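Local atomic coordinates of putative nucleotide-diphospho-sugar transferase (Desulfovibrio desulfuricans subsp. desulfuricans, PDB entry 3CGX), a protein that is a putative nucleotide-diphospho-sugar transferase of the GT-A clan that probably transfers a sugar unit from an activated nucleotide donor, though its substrates are not established. Residues L8-Y13 and H55-P60; M34-F39 and M109-P114. One frame throughout, in Å; residues are numbered along the deposited sequence.

Interaction 1 of 2, residues L8-Y13 and H55-P60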
ATOM      1  N   LEU A   8       6.019   4.578  -4.811  1.00 19.53           N
ATOM      2  CA  LEU A   8       4.986   4.046  -5.690  1.00 20.50           C
ATOM      3  C   LEU A   8       3.858   3.523  -4.818  1.00 21.55           C
ATOM      4  O   LEU A   8       4.027   2.570  -4.043  1.00 23.49           O
ATOM      5  CB  LEU A   8       5.509   2.942  -6.568  1.00 19.01           C
ATOM      6  CG  LEU A   8       6.788   3.226  -7.336  1.00 20.75           C
ATOM      7  CD1 LEU A   8       7.315   1.964  -8.072  1.00 20.12           C
ATOM      8  CD2 LEU A   8       6.595   4.452  -8.270  1.00 22.93           C
ATOM      9  N   PHE A   9       2.709   4.153  -4.984  1.00 22.41           N
ATOM     10  CA  PHE A   9       1.528   3.944  -4.131  1.00 20.05           C
ATOM     11  C   PHE A   9       0.416   3.260  -4.930  1.00 21.48           C
ATOM     12  O   PHE A   9      -0.171   3.823  -5.812  1.00 20.64           O
ATOM     13  CB  PHE A   9       1.124   5.285  -3.519  1.00 21.98           C
ATOM     14  CG  PHE A   9      -0.049   5.231  -2.534  1.00 22.70           C
ATOM     15  CD1 PHE A   9      -0.131   4.238  -1.558  1.00 27.00           C
ATOM     16  CD2 PHE A   9      -1.022   6.226  -2.530  1.00 26.08           C
ATOM     17  CE1 PHE A   9      -1.159   4.253  -0.605  1.00 24.91           C
ATOM     18  CE2 PHE A   9      -2.078   6.198  -1.567  1.00 25.70           C
ATOM     19  CZ  PHE A   9      -2.130   5.184  -0.637  1.00 25.78           C
ATOM     20  N   PHE A  10       0.194   1.991  -4.619  1.00 20.05           N
ATOM     21  CA  PHE A  10      -0.724   1.126  -5.355  1.00 20.39           C
ATOM     22  C   PHE A  10      -2.119   1.207  -4.779  1.00 21.79           C
ATOM     23  O   PHE A  10      -2.351   0.938  -3.591  1.00 23.29           O
ATOM     24  CB  PHE A  10      -0.186  -0.332  -5.357  1.00 22.68           C
ATOM     25  CG  PHE A  10       0.725  -0.664  -6.499  1.00 22.18           C
ATOM     26  CD1 PHE A  10       1.707   0.219  -6.933  1.00 21.75           C
ATOM     27  CD2 PHE A  10       0.633  -1.919  -7.134  1.00 21.84           C
ATOM     28  CE1 PHE A  10       2.495  -0.095  -8.011  1.00 21.55           C
ATOM     29  CE2 PHE A  10       1.471  -2.255  -8.178  1.00 25.23           C
ATOM     30  CZ  PHE A  10       2.390  -1.356  -8.629  1.00 24.72           C
ATOM     31  N   VAL A  11      -3.044   1.618  -5.653  1.00 22.91           N
ATOM     32  CA  VAL A  11      -4.442   1.918  -5.347  1.00 20.03           C
ATOM     33  C   VAL A  11      -5.384   1.354  -6.422  1.00 21.99           C
ATOM     34  O   VAL A  11      -4.969   0.952  -7.487  1.00 21.17           O
ATOM     35  CB  VAL A  11      -4.656   3.486  -5.240  1.00 23.19           C
ATOM     36  CG1 VAL A  11      -3.748   4.125  -4.142  1.00 22.35           C
ATOM     37  CG2 VAL A  11      -4.441   4.206  -6.625  1.00 16.27           C
ATOM     38  N   LYS A  12      -6.644   1.263  -6.079  1.00 21.68           N
ATOM     39  CA  LYS A  12      -7.744   1.010  -7.020  1.00 21.97           C
ATOM     40  C   LYS A  12      -8.845   2.083  -6.834  1.00 21.98           C
ATOM     41  O   LYS A  12      -9.098   2.551  -5.713  1.00 21.50           O
ATOM     42  CB  LYS A  12      -8.333  -0.380  -6.817  1.00 24.04           C
ATOM     43  CG  LYS A  12      -9.382  -0.785  -7.818  1.00 23.44           C
ATOM     44  CD  LYS A  12      -9.731  -2.250  -7.767  1.00 24.75           C
ATOM     45  CE  LYS A  12     -10.841  -2.589  -8.794  1.00 24.18           C
ATOM     46  NZ  LYS A  12     -11.185  -4.006  -8.645  1.00 22.93           N
ATOM     47  N   TYR A  13      -9.478   2.482  -7.941  1.00 23.64           N
ATOM     48  CA  TYR A  13     -10.560   3.466  -7.850  1.00 23.07           C
ATOM     49  C   TYR A  13     -11.639   2.840  -6.946  1.00 23.59           C
ATOM     50  O   TYR A  13     -12.038   1.704  -7.156  1.00 23.76           O
ATOM     51  CB  TYR A  13     -11.139   3.907  -9.203  1.00 22.76           C
ATOM     52  CG  TYR A  13     -11.982   5.116  -8.975  1.00 18.16           C
ATOM     53  CD1 TYR A  13     -11.402   6.383  -8.936  1.00 20.21           C
ATOM     54  CD2 TYR A  13     -13.357   4.997  -8.708  1.00 26.18           C
ATOM     55  CE1 TYR A  13     -12.165   7.533  -8.640  1.00 25.84           C
ATOM     56  CE2 TYR A  13     -14.132   6.133  -8.411  1.00 23.24           C
ATOM     57  CZ  TYR A  13     -13.515   7.395  -8.358  1.00 29.35           C
ATOM     58  OH  TYR A  13     -14.232   8.535  -8.051  1.00 27.06           O
ATOM     59  N   HIS A  55       4.260   8.602  -6.945  1.00 21.49           N
ATOM     60  CA  HIS A  55       3.541   8.143  -8.140  1.00 22.08           C
ATOM     61  C   HIS A  55       2.416   7.259  -7.711  1.00 22.94           C
ATOM     62  O   HIS A  55       2.649   6.225  -7.081  1.00 22.17           O
ATOM     63  CB  HIS A  55       4.451   7.352  -9.048  1.00 26.02           C
ATOM     64  CG  HIS A  55       5.531   8.180  -9.661  1.00 27.99           C
ATOM     65  ND1 HIS A  55       6.296   7.746 -10.709  1.00 43.28           N
ATOM     66  CD2 HIS A  55       5.957   9.426  -9.372  1.00 38.73           C
ATOM     67  CE1 HIS A  55       7.143   8.698 -11.049  1.00 36.23           C
ATOM     68  NE2 HIS A  55       6.951   9.729 -10.257  1.00 34.88           N
ATOM     69  N   ILE A  56       1.203   7.680  -8.048  1.00 21.57           N
ATOM     70  CA  ILE A  56       0.020   6.946  -7.699  1.00 21.92           C
ATOM     71  C   ILE A  56      -0.305   5.990  -8.840  1.00 22.56           C
ATOM     72  O   ILE A  56      -0.630   6.392  -9.975  1.00 25.74           O
ATOM     73  CB  ILE A  56      -1.172   7.891  -7.394  1.00 22.79           C
ATOM     74  CG1 ILE A  56      -0.847   8.837  -6.220  1.00 26.92           C
ATOM     75  CG2 ILE A  56      -2.468   7.078  -7.137  1.00 21.56           C
ATOM     76  CD1 ILE A  56      -1.829  10.008  -6.080  1.00 24.88           C
ATOM     77  N   CYS A  57      -0.181   4.700  -8.544  1.00 21.52           N
ATOM     78  CA  CYS A  57      -0.291   3.628  -9.558  1.00 21.18           C
ATOM     79  C   CYS A  57      -1.557   2.832  -9.349  1.00 21.79           C
ATOM     80  O   CYS A  57      -1.687   2.111  -8.351  1.00 21.39           O
ATOM     81  CB  CYS A  57       0.935   2.702  -9.469  1.00 23.04           C
ATOM     82  SG  CYS A  57       2.521   3.515  -9.666  1.00 24.68           S
ATOM     83  N   TYR A  58      -2.506   2.986 -10.290  1.00 21.72           N
ATOM     84  CA  TYR A  58      -3.824   2.425 -10.164  1.00 21.54           C
ATOM     85  C   TYR A  58      -4.118   1.185 -11.012  1.00 18.67           C
ATOM     86  O   TYR A  58      -3.635   0.982 -12.137  1.00 20.93           O
ATOM     87  CB  TYR A  58      -4.872   3.500 -10.448  1.00 19.32           C
ATOM     88  CG  TYR A  58      -4.855   4.114 -11.827  1.00 17.63           C
ATOM     89  CD1 TYR A  58      -5.508   3.514 -12.881  1.00 22.87           C
ATOM     90  CD2 TYR A  58      -4.207   5.344 -12.074  1.00 19.84           C
ATOM     91  CE1 TYR A  58      -5.526   4.098 -14.091  1.00 21.25           C
ATOM     92  CE2 TYR A  58      -4.211   5.911 -13.300  1.00 24.11           C
ATOM     93  CZ  TYR A  58      -4.863   5.286 -14.306  1.00 26.30           C
ATOM     94  OH  TYR A  58      -4.899   5.865 -15.562  1.00 20.58           O
ATOM     95  N   VAL A  59      -4.924   0.339 -10.411  1.00 18.61           N
ATOM     96  CA  VAL A  59      -5.359  -0.866 -11.040  1.00 19.88           C
ATOM     97  C   VAL A  59      -6.038  -0.457 -12.350  1.00 21.22           C
ATOM     98  O   VAL A  59      -6.928   0.430 -12.355  1.00 21.05           O
ATOM     99  CB  VAL A  59      -6.302  -1.682 -10.144  1.00 19.71           C
ATOM    100  CG1 VAL A  59      -6.971  -2.836 -10.888  1.00 23.54           C
ATOM    101  CG2 VAL A  59      -5.530  -2.209  -8.891  1.00 21.72           C
ATOM    102  N   PRO A  60      -5.623  -1.095 -13.460  1.00 24.80           N
ATOM    103  CA  PRO A  60      -6.170  -0.718 -14.739  1.00 23.36           C
ATOM    104  C   PRO A  60      -7.632  -1.034 -14.876  1.00 21.67           C
ATOM    105  O   PRO A  60      -8.159  -1.982 -14.280  1.00 21.64           O
ATOM    106  CB  PRO A  60      -5.338  -1.531 -15.732  1.00 25.11           C
ATOM    107  CG  PRO A  60      -4.709  -2.539 -15.019  1.00 24.52           C
ATOM    108  CD  PRO A  60      -4.541  -2.090 -13.618  1.00 25.03           C
TER
HETATM  109  O   HOH W   1      -8.655   1.556 -10.641  1.00 19.12           O
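Cys57, Val11 and Val59 carry most of this contact between two neighbouring parallel strands of the Rossmann-like GT-A sheet, joined in sequence by a beta-alpha-beta crossover through helix 29-47. The axes of 8-11 and 55-58 come within 4.7 Å, 30° apart in direction. Four backbone bonds tie the edges: Phe9 N to His55 O, Cys57 N to Phe9 O, Val11 N to Cys57 O and Val59 N to Val11 O. Cys57 is thus held by its N and its O, and its O also accepts a bond from Gln82 NE2. The Cys57 side chain shares one face of the sheet with Leu8 and Phe10. Its CB lies 3.5 Å from Phe10 CE1, and its SG sits obliquely beside that ring, 5.1 Å from the centroid. On the other face, Val11 CG2, set between the backbone N and the carbonyl carbon, meets Ile56 CG2 at 3.5 Å, with Tyr58 CB a little farther off. Phe69 of helix 65-73 packs over this face, touching Val11 and stacking on the Tyr58 ring. Val59 directs its side chain toward the first strand: CG2 lies 3.5 Å from Val11 O and 3.9 Å from Lys12 CB. There the two segments are bridged by a water that donates to Val59 O (2.7 Å) and accepts from Tyr13 N (3.0 Å).

Interaction 2 of 2, residues M34-F39 and M109-P114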
HETATM    1  N   MSE A  34     -16.444   3.455   0.678  1.00 22.65           N
HETATM    2  CA  MSE A  34     -16.250   4.775   1.265  1.00 22.16           C
HETATM    3  C   MSE A  34     -15.087   4.711   2.251  1.00 22.35           C
HETATM    4  O   MSE A  34     -14.223   5.612   2.292  1.00 20.31           O
HETATM    5  CB  MSE A  34     -17.527   5.279   1.981  1.00 22.97           C
HETATM    6  CG  MSE A  34     -17.373   6.581   2.637  1.00 27.65           C
HETATM    7 SE   MSE A  34     -17.113   8.039   1.314  0.75 40.03          SE
HETATM    8  CE  MSE A  34     -18.342   7.409  -0.105  1.00 49.98           C
ATOM      9  N   LEU A  35     -15.044   3.635   3.025  1.00 22.47           N
ATOM     10  CA  LEU A  35     -13.931   3.425   3.971  1.00 20.30           C
ATOM     11  C   LEU A  35     -12.598   3.373   3.233  1.00 20.80           C
ATOM     12  O   LEU A  35     -11.627   4.049   3.621  1.00 21.79           O
ATOM     13  CB  LEU A  35     -14.129   2.188   4.836  1.00 19.37           C
ATOM     14  CG  LEU A  35     -15.150   2.311   5.942  1.00 25.10           C
ATOM     15  CD1 LEU A  35     -15.665   0.919   6.361  1.00 23.25           C
ATOM     16  CD2 LEU A  35     -14.520   3.137   7.167  1.00 21.07           C
ATOM     17  N   TYR A  36     -12.559   2.587   2.163  1.00 21.19           N
ATOM     18  CA  TYR A  36     -11.324   2.428   1.380  1.00 21.70           C
ATOM     19  C   TYR A  36     -10.938   3.772   0.739  1.00 23.28           C
ATOM     20  O   TYR A  36      -9.768   4.169   0.730  1.00 23.77           O
ATOM     21  CB  TYR A  36     -11.439   1.261   0.355  1.00 20.55           C
ATOM     22  CG  TYR A  36     -10.212   1.216  -0.545  1.00 19.98           C
ATOM     23  CD1 TYR A  36      -8.967   0.856  -0.043  1.00 21.40           C
ATOM     24  CD2 TYR A  36     -10.301   1.571  -1.900  1.00 25.26           C
ATOM     25  CE1 TYR A  36      -7.816   0.879  -0.862  1.00 26.41           C
ATOM     26  CE2 TYR A  36      -9.175   1.569  -2.720  1.00 22.48           C
ATOM     27  CZ  TYR A  36      -7.934   1.245  -2.200  1.00 26.49           C
ATOM     28  OH  TYR A  36      -6.793   1.251  -2.963  1.00 23.59           O
ATOM     29  N   ARG A  37     -11.940   4.508   0.268  1.00 23.36           N
ATOM     30  CA  ARG A  37     -11.705   5.849  -0.305  1.00 23.78           C
ATOM     31  C   ARG A  37     -10.947   6.698   0.695  1.00 24.44           C
ATOM     32  O   ARG A  37      -9.928   7.351   0.366  1.00 21.49           O
ATOM     33  CB  ARG A  37     -13.025   6.470  -0.716  1.00 23.71           C
ATOM     34  CG  ARG A  37     -12.943   7.899  -1.185  1.00 26.07           C
ATOM     35  CD  ARG A  37     -14.346   8.472  -1.439  1.00 27.01           C
ATOM     36  NE  ARG A  37     -14.856   7.947  -2.682  1.00 34.24           N
ATOM     37  CZ  ARG A  37     -14.665   8.538  -3.865  1.00 37.47           C
ATOM     38  NH1 ARG A  37     -14.021   9.690  -3.925  1.00 32.44           N
ATOM     39  NH2 ARG A  37     -15.154   7.997  -4.977  1.00 31.59           N
ATOM     40  N   HIS A  38     -11.410   6.650   1.941  1.00 22.81           N
ATOM     41  CA  HIS A  38     -10.759   7.404   3.014  1.00 22.87           C
ATOM     42  C   HIS A  38      -9.390   6.854   3.431  1.00 21.10           C
ATOM     43  O   HIS A  38      -8.522   7.659   3.861  1.00 23.60           O
ATOM     44  CB  HIS A  38     -11.709   7.561   4.204  1.00 24.92           C
ATOM     45  CG  HIS A  38     -12.749   8.598   3.935  1.00 29.20           C
ATOM     46  ND1 HIS A  38     -12.517   9.939   4.157  1.00 32.39           N
ATOM     47  CD2 HIS A  38     -13.948   8.516   3.310  1.00 37.52           C
ATOM     48  CE1 HIS A  38     -13.572  10.632   3.761  1.00 35.96           C
ATOM     49  NE2 HIS A  38     -14.452   9.794   3.237  1.00 32.54           N
ATOM     50  N   PHE A  39      -9.189   5.547   3.308  1.00 22.70           N
ATOM     51  CA  PHE A  39      -7.872   4.953   3.603  1.00 23.04           C
ATOM     52  C   PHE A  39      -6.880   5.659   2.685  1.00 22.85           C
ATOM     53  O   PHE A  39      -5.804   6.114   3.106  1.00 24.27           O
ATOM     54  CB  PHE A  39      -7.777   3.478   3.262  1.00 21.59           C
ATOM     55  CG  PHE A  39      -8.522   2.532   4.199  1.00 22.46           C
ATOM     56  CD1 PHE A  39      -9.412   2.985   5.158  1.00 20.79           C
ATOM     57  CD2 PHE A  39      -8.410   1.166   4.009  1.00 24.82           C
ATOM     58  CE1 PHE A  39     -10.113   2.085   5.944  1.00 23.48           C
ATOM     59  CE2 PHE A  39      -9.128   0.254   4.808  1.00 25.98           C
ATOM     60  CZ  PHE A  39      -9.997   0.749   5.756  1.00 20.78           C
HETATM   61  N   MSE A 109       4.330   0.515  -2.065  1.00 20.25           N
HETATM   62  CA  MSE A 109       3.467   0.092  -1.007  1.00 21.39           C
HETATM   63  C   MSE A 109       2.031   0.108  -1.396  1.00 23.41           C
HETATM   64  O   MSE A 109       1.631   0.821  -2.317  1.00 23.06           O
HETATM   65  CB  MSE A 109       3.675   1.027   0.169  1.00 25.32           C
HETATM   66  CG  MSE A 109       3.187   2.435  -0.047  1.00 27.38           C
HETATM   67 SE   MSE A 109       3.877   3.551   1.466  0.75 28.49          SE
HETATM   68  CE  MSE A 109       2.900   2.762   2.918  1.00 25.74           C
ATOM     69  N   GLY A 110       1.251  -0.665  -0.659  1.00 22.73           N
ATOM     70  CA  GLY A 110      -0.174  -0.768  -0.906  1.00 23.85           C
ATOM     71  C   GLY A 110      -1.001   0.243  -0.120  1.00 23.41           C
ATOM     72  O   GLY A 110      -0.480   1.081   0.624  1.00 25.78           O
ATOM     73  N   SER A 111      -2.309   0.132  -0.271  1.00 21.16           N
ATOM     74  CA  SER A 111      -3.196   1.143   0.269  1.00 23.20           C
ATOM     75  C   SER A 111      -4.219   0.595   1.266  1.00 26.18           C
ATOM     76  O   SER A 111      -5.270   1.216   1.481  1.00 25.69           O
ATOM     77  CB  SER A 111      -3.949   1.821  -0.899  1.00 23.26           C
ATOM     78  OG  SER A 111      -4.392   0.892  -1.845  1.00 21.98           O
ATOM     79  N   ASP A 112      -3.879  -0.531   1.876  1.00 27.65           N
ATOM     80  CA  ASP A 112      -4.770  -1.233   2.836  1.00 28.72           C
ATOM     81  C   ASP A 112      -4.310  -1.100   4.285  1.00 26.54           C
ATOM     82  O   ASP A 112      -4.796  -1.825   5.141  1.00 26.87           O
ATOM     83  CB  ASP A 112      -4.817  -2.753   2.494  1.00 28.16           C
ATOM     84  CG  ASP A 112      -5.402  -3.008   1.133  1.00 39.88           C
ATOM     85  OD1 ASP A 112      -6.551  -2.567   0.866  1.00 37.62           O
ATOM     86  OD2 ASP A 112      -4.672  -3.551   0.291  1.00 42.24           O
ATOM     87  N   ILE A 113      -3.413  -0.136   4.533  1.00 25.12           N
ATOM     88  CA  ILE A 113      -2.806   0.094   5.836  1.00 24.91           C
ATOM     89  C   ILE A 113      -2.902   1.549   6.256  1.00 25.03           C
ATOM     90  O   ILE A 113      -1.851   2.232   6.471  1.00 24.46           O
ATOM     91  CB  ILE A 113      -1.297  -0.424   5.852  1.00 24.59           C
ATOM     92  CG1 ILE A 113      -0.483   0.114   4.673  1.00 28.12           C
ATOM     93  CG2 ILE A 113      -1.230  -1.980   5.922  1.00 26.66           C
ATOM     94  CD1 ILE A 113       0.994  -0.068   4.849  1.00 25.87           C
ATOM     95  N   PRO A 114      -4.148   2.026   6.459  1.00 24.33           N
ATOM     96  CA  PRO A 114      -4.381   3.458   6.587  1.00 24.60           C
ATOM     97  C   PRO A 114      -3.731   4.110   7.774  1.00 25.44           C
ATOM     98  O   PRO A 114      -3.499   5.296   7.765  1.00 25.26           O
ATOM     99  CB  PRO A 114      -5.897   3.546   6.668  1.00 26.87           C
ATOM    100  CG  PRO A 114      -6.325   2.240   7.212  1.00 25.53           C
ATOM    101  CD  PRO A 114      -5.420   1.268   6.586  1.00 23.03           C
TER
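Tyr36 and Phe39, one helical turn apart on helix 29-47, reach the loop that follows strand 105-109 in two different ways, Tyr36 through its hydroxyl and Phe39 through a ring face. Tyr36 CG is anti to the backbone N (chi1 174°), and its OH, at the end of the ring, donates to Ser111 OG at 2.7 Å. Ser111 OG lies in the plane of the tyrosine ring, at its edge. Ser111 O is also near that plane, with Tyr36 CE1 3.5 Å away. The Phe39 ring instead lies against Pro114 in a CH-pi contact: Pro114 CG is 3.7 Å from the ring centroid and only 11° off the normal, so the proline covers the centre of the face, while its CB lies 3.7 Å from Phe39 CG, displaced outward past the rim. Tyr36 CA backs the opposite face nearer the rim, 4.0 Å above the plane, which leaves the ring sandwiched between its own helix and the loop. Asp112 points its CB away from the helix but brings OD1 back to 4.1 Å from Tyr36 CE1; its main partner is Lys20 NZ, in a salt bridge. The position of this Gly-Ser-Asp loop, after strand 105-109, is consistent with that of the DXD-type motif in GT-A relatives. Ser111 O, buried with no hydrogen-bond partner in the model, lies at the edges of both aromatic rings, whose weakly positive rims probably offer it modest electrostatic compensation.

Interactions 1 and 2, with centres about 11 Å apart, share strand 5-11: 55-60 pairs along one edge, and strand 105-109, leading into 109-114, along the other, where Met109 N lies 2.9 Å from Leu8 O. Helix 29-47, from the crossover, supplies Tyr36, and a chain of hydrogen bonds connects the contacts: Lys12 N donates to the Tyr36 hydroxyl, and Ser111 OG lies 2.7 Å from Phe10 O. Tyr36 OH also packs 3.4 Å from Val11 CA. The side chains of Lys12 and Asp112 each lie near a bound imidazole (about 4 Å and 3 Å), probably from the crystallisation liquor, which may mark a pocket at these C-terminal strand ends.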